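PDB 5KKU: polyketide synthase type I from Bacillus amyloliquefaciens, which probably dehydrates beta-hydroxyacyl chains as the N-terminal dehydratase domain of a modular synthase on the difficidin assembly line. Local coordinates for residues D40-L45 against E108-Q113. Residues are numbered along the deposited sequence; the frame is centred on the assembly and turned at random.
Sequences DMLYRL and ENMECQ
Leu42, on helix 37-49, meets Met110 and Cys112 of strand 107-116 through its two methyl branches alone. CD2 comes closest, 3.4 Å from Cys112 SG, a snug approach, and also lies 3.9 Å from Met110 CE. CD1 reaches that same terminal methyl, so CE sits against both ends of the fork and the leucine and methionine touch tip to tip. Met110 starts with CG anti to the backbone N (chi1 -174°) and then bends at its last torsion (chi3 109°), which brings CE, rather than the sulfur, against the leucine. Contact between helix and strand is purely apolar and buried, and the backbones stay well apart, with Leu42 CA 9.8 Å from Cys112 CA. Val89, Ile91 and Leu57 of the flanking strands also touch Leu42.

No hydrogen bond joins helix to strand. Within the helix, one turn apart, Arg44 NH1 forms a salt bridge with Asp40 OD2, the carboxylate oxygen lying close to the guanidinium plane. The strand carries a classic beta bulge, in which Asn109 and Met110 share Ile91 of strand 86-97 as their partner, while Glu111, whose CB leaves the strand on the side away from the helix, forms a salt bridge through OE1 with Lys63 NZ.

A central helix packed into the concave face of a curved antiparallel sheet is typical of the hotdog fold, consistent with this being the N-terminal of the dehydratase's two hotdog halves.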
loop_
_atom_site.group_PDB
_atom_site.type_symbol
_atom_site.label_atom_id
_atom_site.label_comp_id
_atom_site.label_asym_id
_atom_site.label_seq_id
_atom_site.Cartn_x
_atom_site.Cartn_y
_atom_site.Cartn_z
ATOM N N ASP A 40 2.221 -3.310 6.381
ATOM C CA ASP A 40 3.439 -3.971 6.848
ATOM C C ASP A 40 3.605 -3.798 8.331
ATOM O O ASP A 40 3.986 -4.675 9.019
ATOM C CB ASP A 40 4.673 -3.449 6.138
ATOM C CG ASP A 40 5.968 -3.915 6.760
ATOM O OD1 ASP A 40 6.410 -5.017 6.587
ATOM O OD2 ASP A 40 6.532 -3.145 7.474
ATOM N N MET A 41 3.359 -2.614 8.836
ATOM C CA MET A 41 3.520 -2.345 10.250
ATOM C C MET A 41 2.658 -3.261 11.084
ATOM O O MET A 41 3.121 -3.765 12.042
ATOM C CB MET A 41 3.284 -0.859 10.540
ATOM C CG MET A 41 3.111 -0.361 11.954
ATOM S SD MET A 41 3.074 1.422 12.103
ATOM C CE MET A 41 4.524 1.775 11.240
ATOM N N LEU A 42 1.413 -3.430 10.697
ATOM C CA LEU A 42 0.487 -4.272 11.408
ATOM C C LEU A 42 0.931 -5.716 11.450
ATOM O O LEU A 42 0.844 -6.335 12.440
ATOM C CB LEU A 42 -0.906 -4.172 10.843
ATOM C CG LEU A 42 -1.786 -3.182 11.553
ATOM C CD1 LEU A 42 -1.405 -1.780 11.207
ATOM C CD2 LEU A 42 -3.223 -3.440 11.226
ATOM N N TYR A 43 1.433 -6.202 10.340
ATOM C CA TYR A 43 1.941 -7.536 10.257
ATOM C C TYR A 43 3.191 -7.742 11.107
ATOM O O TYR A 43 3.327 -8.762 11.668
ATOM C CB TYR A 43 2.198 -7.931 8.808
ATOM C CG TYR A 43 1.028 -8.579 8.130
ATOM C CD1 TYR A 43 0.753 -9.899 8.301
ATOM C CD2 TYR A 43 0.176 -7.849 7.340
ATOM C CE1 TYR A 43 -0.313 -10.474 7.686
ATOM C CE2 TYR A 43 -0.884 -8.421 6.720
ATOM C CZ TYR A 43 -1.098 -9.738 6.889
ATOM O OH TYR A 43 -2.144 -10.301 6.314
ATOM N N ARG A 44 4.072 -6.756 11.196
ATOM C CA ARG A 44 5.231 -6.882 12.028
ATOM C C ARG A 44 4.846 -6.913 13.493
ATOM O O ARG A 44 5.381 -7.673 14.229
ATOM C CB ARG A 44 6.241 -5.772 11.820
ATOM C CG ARG A 44 6.819 -5.625 10.448
ATOM C CD ARG A 44 7.915 -4.582 10.406
ATOM N NE ARG A 44 7.700 -3.484 11.332
ATOM C CZ ARG A 44 7.321 -2.296 10.964
ATOM N NH1 ARG A 44 7.117 -2.068 9.709
ATOM N NH2 ARG A 44 7.127 -1.355 11.822
ATOM N N LEU A 45 3.932 -6.042 13.891
ATOM C CA LEU A 45 3.475 -5.912 15.260
ATOM C C LEU A 45 2.591 -7.053 15.700
ATOM O O LEU A 45 2.694 -7.471 16.800
ATOM C CB LEU A 45 2.735 -4.602 15.477
ATOM C CG LEU A 45 3.570 -3.342 15.468
ATOM C CD1 LEU A 45 2.743 -2.147 15.754
ATOM C CD2 LEU A 45 4.704 -3.411 16.442
ATOM N N GLU A 108 -5.582 10.671 13.183
ATOM C CA GLU A 108 -5.916 9.299 12.906
ATOM C C GLU A 108 -5.440 8.939 11.511
ATOM O O GLU A 108 -5.686 9.630 10.562
ATOM C CB GLU A 108 -7.376 9.065 13.074
ATOM C CG GLU A 108 -7.888 9.514 14.397
ATOM C CD GLU A 108 -9.314 9.153 14.643
ATOM O OE1 GLU A 108 -10.086 8.991 13.714
ATOM O OE2 GLU A 108 -9.661 9.039 15.803
ATOM N N ASN A 109 -4.713 7.857 11.414
ATOM C CA ASN A 109 -4.098 7.469 10.177
ATOM C C ASN A 109 -4.731 6.290 9.501
ATOM O O ASN A 109 -4.822 6.253 8.341
ATOM C CB ASN A 109 -2.599 7.289 10.360
ATOM C CG ASN A 109 -1.921 8.535 10.871
ATOM O OD1 ASN A 109 -1.341 8.543 11.915
ATOM N ND2 ASN A 109 -2.028 9.576 10.138
ATOM N N MET A 110 -5.242 5.372 10.284
ATOM C CA MET A 110 -5.809 4.171 9.763
ATOM C C MET A 110 -6.542 3.307 10.767
ATOM O O MET A 110 -6.198 3.275 11.912
ATOM C CB MET A 110 -4.728 3.373 9.101
ATOM C CG MET A 110 -5.216 2.169 8.388
ATOM S SD MET A 110 -3.955 0.961 8.222
ATOM C CE MET A 110 -4.544 -0.279 9.348
ATOM N N GLU A 111 -7.554 2.599 10.295
ATOM C CA GLU A 111 -8.265 1.608 11.063
ATOM C C GLU A 111 -8.562 0.360 10.277
ATOM O O GLU A 111 -8.692 0.397 9.129
ATOM C CB GLU A 111 -9.539 2.172 11.643
ATOM C CG GLU A 111 -10.659 2.333 10.660
ATOM C CD GLU A 111 -11.963 2.686 11.311
ATOM O OE1 GLU A 111 -12.105 3.832 11.718
ATOM O OE2 GLU A 111 -12.835 1.821 11.386
ATOM N N CYS A 112 -8.595 -0.772 10.918
ATOM C CA CYS A 112 -9.008 -1.997 10.271
ATOM C C CYS A 112 -9.454 -3.038 11.286
ATOM O O CYS A 112 -9.366 -2.812 12.446
ATOM C CB CYS A 112 -7.898 -2.560 9.402
ATOM S SG CYS A 112 -6.447 -3.128 10.260
ATOM N N GLN A 113 -9.842 -4.211 10.845
ATOM C CA GLN A 113 -10.174 -5.306 11.716
ATOM C C GLN A 113 -9.267 -6.468 11.452
ATOM O O GLN A 113 -9.163 -6.938 10.368
ATOM C CB GLN A 113 -11.591 -5.733 11.513
ATOM C CG GLN A 113 -12.582 -4.671 11.766
ATOM C CD GLN A 113 -12.895 -4.516 13.236
ATOM O OE1 GLN A 113 -12.763 -5.434 14.041
ATOM N NE2 GLN A 113 -13.297 -3.340 13.586
#